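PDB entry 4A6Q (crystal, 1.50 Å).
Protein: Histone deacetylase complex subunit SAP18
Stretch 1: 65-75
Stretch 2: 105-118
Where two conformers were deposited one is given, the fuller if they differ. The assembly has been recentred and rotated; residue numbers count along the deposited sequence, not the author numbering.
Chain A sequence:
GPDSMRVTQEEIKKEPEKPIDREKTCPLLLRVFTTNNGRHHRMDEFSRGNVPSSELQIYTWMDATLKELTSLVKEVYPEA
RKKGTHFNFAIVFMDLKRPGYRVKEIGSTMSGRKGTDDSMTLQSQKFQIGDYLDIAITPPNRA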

# COMPACT_ATOMS: atom_id res chain seq x y z
N THR A 65 -7.50 0.24 -5.05
CA THR A 65 -7.02 -1.17 -5.07
C THR A 65 -5.60 -1.26 -5.58
O THR A 65 -5.09 -0.34 -6.24
CB THR A 65 -7.87 -2.05 -5.98
OG1 THR A 65 -7.72 -1.61 -7.34
CG2 THR A 65 -9.35 -1.96 -5.57
N LEU A 66 -4.94 -2.37 -5.26
CA LEU A 66 -3.58 -2.52 -5.77
C LEU A 66 -3.51 -2.42 -7.30
O LEU A 66 -2.56 -1.81 -7.86
CB LEU A 66 -2.96 -3.85 -5.30
CG LEU A 66 -2.87 -4.01 -3.79
CD1 LEU A 66 -2.03 -5.23 -3.48
CD2 LEU A 66 -2.33 -2.77 -3.08
N LYS A 67 -4.47 -3.00 -8.02
CA LYS A 67 -4.48 -2.94 -9.49
C LYS A 67 -4.66 -1.52 -10.02
O LYS A 67 -4.03 -1.10 -10.99
CB LYS A 67 -5.60 -3.82 -10.07
CG LYS A 67 -5.21 -5.20 -10.53
CD LYS A 67 -3.96 -5.28 -11.42
CE LYS A 67 -3.75 -6.72 -11.88
NZ LYS A 67 -2.63 -6.93 -12.84
N GLU A 68 -5.51 -0.74 -9.35
CA GLU A 68 -5.71 0.64 -9.74
C GLU A 68 -4.40 1.40 -9.62
O GLU A 68 -4.05 2.23 -10.46
CB GLU A 68 -6.77 1.27 -8.82
CG GLU A 68 -7.10 2.70 -9.14
CD GLU A 68 -8.25 3.25 -8.30
OE1 GLU A 68 -8.73 2.55 -7.37
OE2 GLU A 68 -8.72 4.37 -8.66
N LEU A 69 -3.67 1.15 -8.53
CA LEU A 69 -2.42 1.84 -8.32
C LEU A 69 -1.32 1.40 -9.26
O LEU A 69 -0.54 2.22 -9.72
CB LEU A 69 -1.99 1.72 -6.86
CG LEU A 69 -3.03 2.35 -5.90
CD1 LEU A 69 -2.66 2.02 -4.46
CD2 LEU A 69 -3.09 3.89 -6.09
N THR A 70 -1.26 0.11 -9.58
CA THR A 70 -0.20 -0.29 -10.50
C THR A 70 -0.43 0.27 -11.91
O THR A 70 0.52 0.54 -12.62
CB THR A 70 -0.02 -1.80 -10.62
OG1 THR A 70 -1.15 -2.35 -11.27
CG2 THR A 70 0.19 -2.45 -9.27
N SER A 71 -1.68 0.48 -12.29
CA SER A 71 -1.97 1.11 -13.57
C SER A 71 -1.32 2.49 -13.67
O SER A 71 -0.77 2.85 -14.72
CB SER A 71 -3.47 1.22 -13.80
OG SER A 71 -3.73 1.62 -15.14
N LEU A 72 -1.36 3.26 -12.58
CA LEU A 72 -0.72 4.57 -12.58
C LEU A 72 0.81 4.49 -12.62
O LEU A 72 1.47 5.30 -13.25
CB LEU A 72 -1.19 5.39 -11.36
CG LEU A 72 -2.69 5.67 -11.40
CD1 LEU A 72 -3.20 6.20 -10.07
CD2 LEU A 72 -3.02 6.65 -12.49
N VAL A 73 1.37 3.52 -11.90
CA VAL A 73 2.81 3.32 -11.91
C VAL A 73 3.26 2.99 -13.34
O VAL A 73 4.29 3.49 -13.82
CB VAL A 73 3.21 2.23 -10.90
CG1 VAL A 73 4.72 1.87 -11.00
CG2 VAL A 73 2.88 2.68 -9.50
N LYS A 74 2.48 2.17 -14.04
CA LYS A 74 2.85 1.80 -15.41
C LYS A 74 2.88 2.97 -16.41
O LYS A 74 3.63 2.93 -17.39
CB LYS A 74 1.92 0.71 -15.92
CG LYS A 74 2.16 -0.62 -15.29
CD LYS A 74 0.93 -1.48 -15.47
CE LYS A 74 1.06 -2.74 -14.70
NZ LYS A 74 -0.18 -3.55 -14.86
N GLU A 75 2.07 3.99 -16.16
CA GLU A 75 2.08 5.23 -16.94
C GLU A 75 3.46 5.88 -16.93
O GLU A 75 3.87 6.46 -17.94
CB GLU A 75 1.03 6.25 -16.43
CG GLU A 75 -0.44 5.84 -16.63
CD GLU A 75 -1.49 6.82 -16.06
OE1 GLU A 75 -1.16 7.87 -15.44
OE2 GLU A 75 -2.69 6.51 -16.21
N GLU A 105 4.49 -5.51 4.71
CA GLU A 105 4.13 -5.98 3.38
C GLU A 105 2.66 -6.33 3.35
O GLU A 105 2.16 -6.99 4.26
CB GLU A 105 4.95 -7.22 3.01
CG GLU A 105 4.72 -7.72 1.58
CD GLU A 105 3.58 -8.74 1.47
OE1 GLU A 105 3.10 -9.24 2.50
OE2 GLU A 105 3.17 -9.06 0.33
N ILE A 106 1.94 -5.90 2.30
CA ILE A 106 0.50 -6.14 2.25
C ILE A 106 0.02 -7.08 1.12
O ILE A 106 -0.94 -7.83 1.31
CB ILE A 106 -0.37 -4.83 2.20
CG1 ILE A 106 0.02 -3.93 1.02
CG2 ILE A 106 -0.20 -4.05 3.50
CD1 ILE A 106 -0.96 -2.73 0.80
N GLY A 107 0.68 -7.08 -0.01
CA GLY A 107 0.16 -7.86 -1.14
C GLY A 107 0.90 -7.58 -2.41
O GLY A 107 1.79 -6.72 -2.46
N SER A 108 0.56 -8.31 -3.49
CA SER A 108 1.26 -8.12 -4.75
C SER A 108 0.35 -8.32 -5.93
O SER A 108 -0.72 -8.94 -5.81
CB SER A 108 2.47 -9.05 -4.89
OG SER A 108 2.05 -10.40 -4.88
N THR A 109 0.77 -7.77 -7.05
CA THR A 109 0.06 -7.94 -8.31
C THR A 109 1.09 -8.24 -9.41
O THR A 109 2.30 -8.11 -9.21
CB THR A 109 -0.68 -6.68 -8.73
OG1 THR A 109 0.25 -5.62 -8.92
CG2 THR A 109 -1.75 -6.25 -7.73
N MSE A 110 0.59 -8.65 -10.58
CA MSE A 110 1.45 -8.95 -11.70
C MSE A 110 0.83 -8.44 -12.99
O MSE A 110 -0.36 -8.60 -13.21
CB MSE A 110 1.64 -10.45 -11.77
CG MSE A 110 2.37 -10.87 -12.97
SE MSE A 110 2.73 -12.71 -12.76
CE MSE A 110 4.24 -12.56 -11.52
N SER A 111 1.65 -7.80 -13.81
CA SER A 111 1.17 -7.29 -15.10
C SER A 111 0.59 -8.38 -15.97
O SER A 111 1.25 -9.38 -16.21
CB SER A 111 2.33 -6.63 -15.85
OG SER A 111 2.65 -5.41 -15.23
N GLY A 112 -0.64 -8.18 -16.44
CA GLY A 112 -1.22 -9.12 -17.40
C GLY A 112 -1.77 -10.38 -16.76
O GLY A 112 -2.13 -11.32 -17.47
N ARG A 113 -1.84 -10.41 -15.44
CA ARG A 113 -2.30 -11.62 -14.75
C ARG A 113 -3.27 -11.25 -13.63
O ARG A 113 -3.05 -10.26 -12.92
CB ARG A 113 -1.13 -12.46 -14.21
CG ARG A 113 -1.55 -13.84 -13.67
CD ARG A 113 -0.36 -14.70 -13.24
NE ARG A 113 -0.78 -15.91 -12.53
CZ ARG A 113 -0.84 -17.13 -13.06
NH1 ARG A 113 -0.48 -17.32 -14.32
NH2 ARG A 113 -1.23 -18.16 -12.32
N LYS A 114 -4.35 -12.01 -13.50
CA LYS A 114 -5.28 -11.79 -12.40
C LYS A 114 -4.74 -12.50 -11.18
O LYS A 114 -4.27 -13.63 -11.26
CB LYS A 114 -6.67 -12.34 -12.75
N GLY A 115 -4.79 -11.84 -10.04
CA GLY A 115 -4.31 -12.44 -8.82
C GLY A 115 -5.19 -12.13 -7.63
O GLY A 115 -6.09 -11.26 -7.69
N THR A 116 -4.90 -12.80 -6.52
CA THR A 116 -5.79 -12.77 -5.39
C THR A 116 -5.77 -11.46 -4.63
O THR A 116 -6.71 -11.21 -3.85
CB THR A 116 -5.52 -13.91 -4.39
OG1 THR A 116 -4.12 -13.93 -4.07
CG2 THR A 116 -5.93 -15.25 -5.01
N ASP A 117 -4.76 -10.61 -4.86
CA ASP A 117 -4.69 -9.33 -4.13
C ASP A 117 -5.10 -8.16 -5.01
O ASP A 117 -4.98 -7.00 -4.59
CB ASP A 117 -3.28 -9.03 -3.57
CG ASP A 117 -2.79 -10.08 -2.62
OD1 ASP A 117 -3.62 -10.73 -1.95
OD2 ASP A 117 -1.55 -10.24 -2.54
N ASP A 118 -5.58 -8.42 -6.23
CA ASP A 118 -5.84 -7.34 -7.17
C ASP A 118 -6.83 -6.30 -6.61
O ASP A 118 -6.69 -5.09 -6.88
CB ASP A 118 -6.42 -7.88 -8.48
CG ASP A 118 -5.40 -8.63 -9.29
OD1 ASP A 118 -4.23 -8.72 -8.88
OD2 ASP A 118 -5.81 -9.09 -10.37
O HOH W 1 -0.22 -5.20 -12.10
O HOH W 2 -2.25 -9.44 -10.58
O HOH W 3 -2.50 -5.84 -15.97

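The first turns of a helix pack against a strand and the loop that follows it through a small apolar patch around Leu66, flanked by a polar network in which Lys67 and ordered waters satisfy backbone groups of the strand end and loop.

Thr65 opens the helix as its N-cap: its OG1 accepts a hydrogen bond from Glu68 N (3.1 Å). The loop adds a carbonyl to this helix start, since Lys67 N donates to Asp118 O at 3.3 Å with a nearly straight angle of 164°. Amides in the first turn lack partners within the helix, so one is free to bind a loop.

Leu66 points toward the strand and is buried. Its CB lies 3.6 Å from Thr109 CG2, and its CD2 meets Ile106 CD1 at 4.1 Å. Its CD1 reaches the backbone at Gly107, where a side chain would be tight: an ideal CB would lie 3.2 Å from Leu66 CD1 and 2.9 Å from Asp117 OD2, a clash. Asp117 OD2 accepts from Ser108 N (3.0 Å), tying loop to strand.

Lys67 leaves the helix sideways, but its long chain brings the ammonium to the loop. Lys67 NZ donates to Met110 O (2.8 Å) and weakly to Arg113 O (3.4 Å), the carbonyls at the two ends of a type II turn; Gly112 suits that turn with its positive phi. Asp118 OD2 stays 4.6 Å from Lys67 NZ, beyond a salt bridge, and accepts from Gly115 N (3.0 Å).

Water completes the contact. Water 1 accepts from Lys67 NZ (3.1 Å) and Lys74 NZ (3.2 Å) and also bonds the hydroxyls Thr70 OG1 (3.1 Å) and Thr109 OG1 (3.2 Å). Water 2 accepts from Met110 N (2.9 Å), and water 3 from Gly112 N (3.0 Å). Threonine serves both needs here: Thr109 offers its methyl to Leu66 and its hydroxyl to water 1.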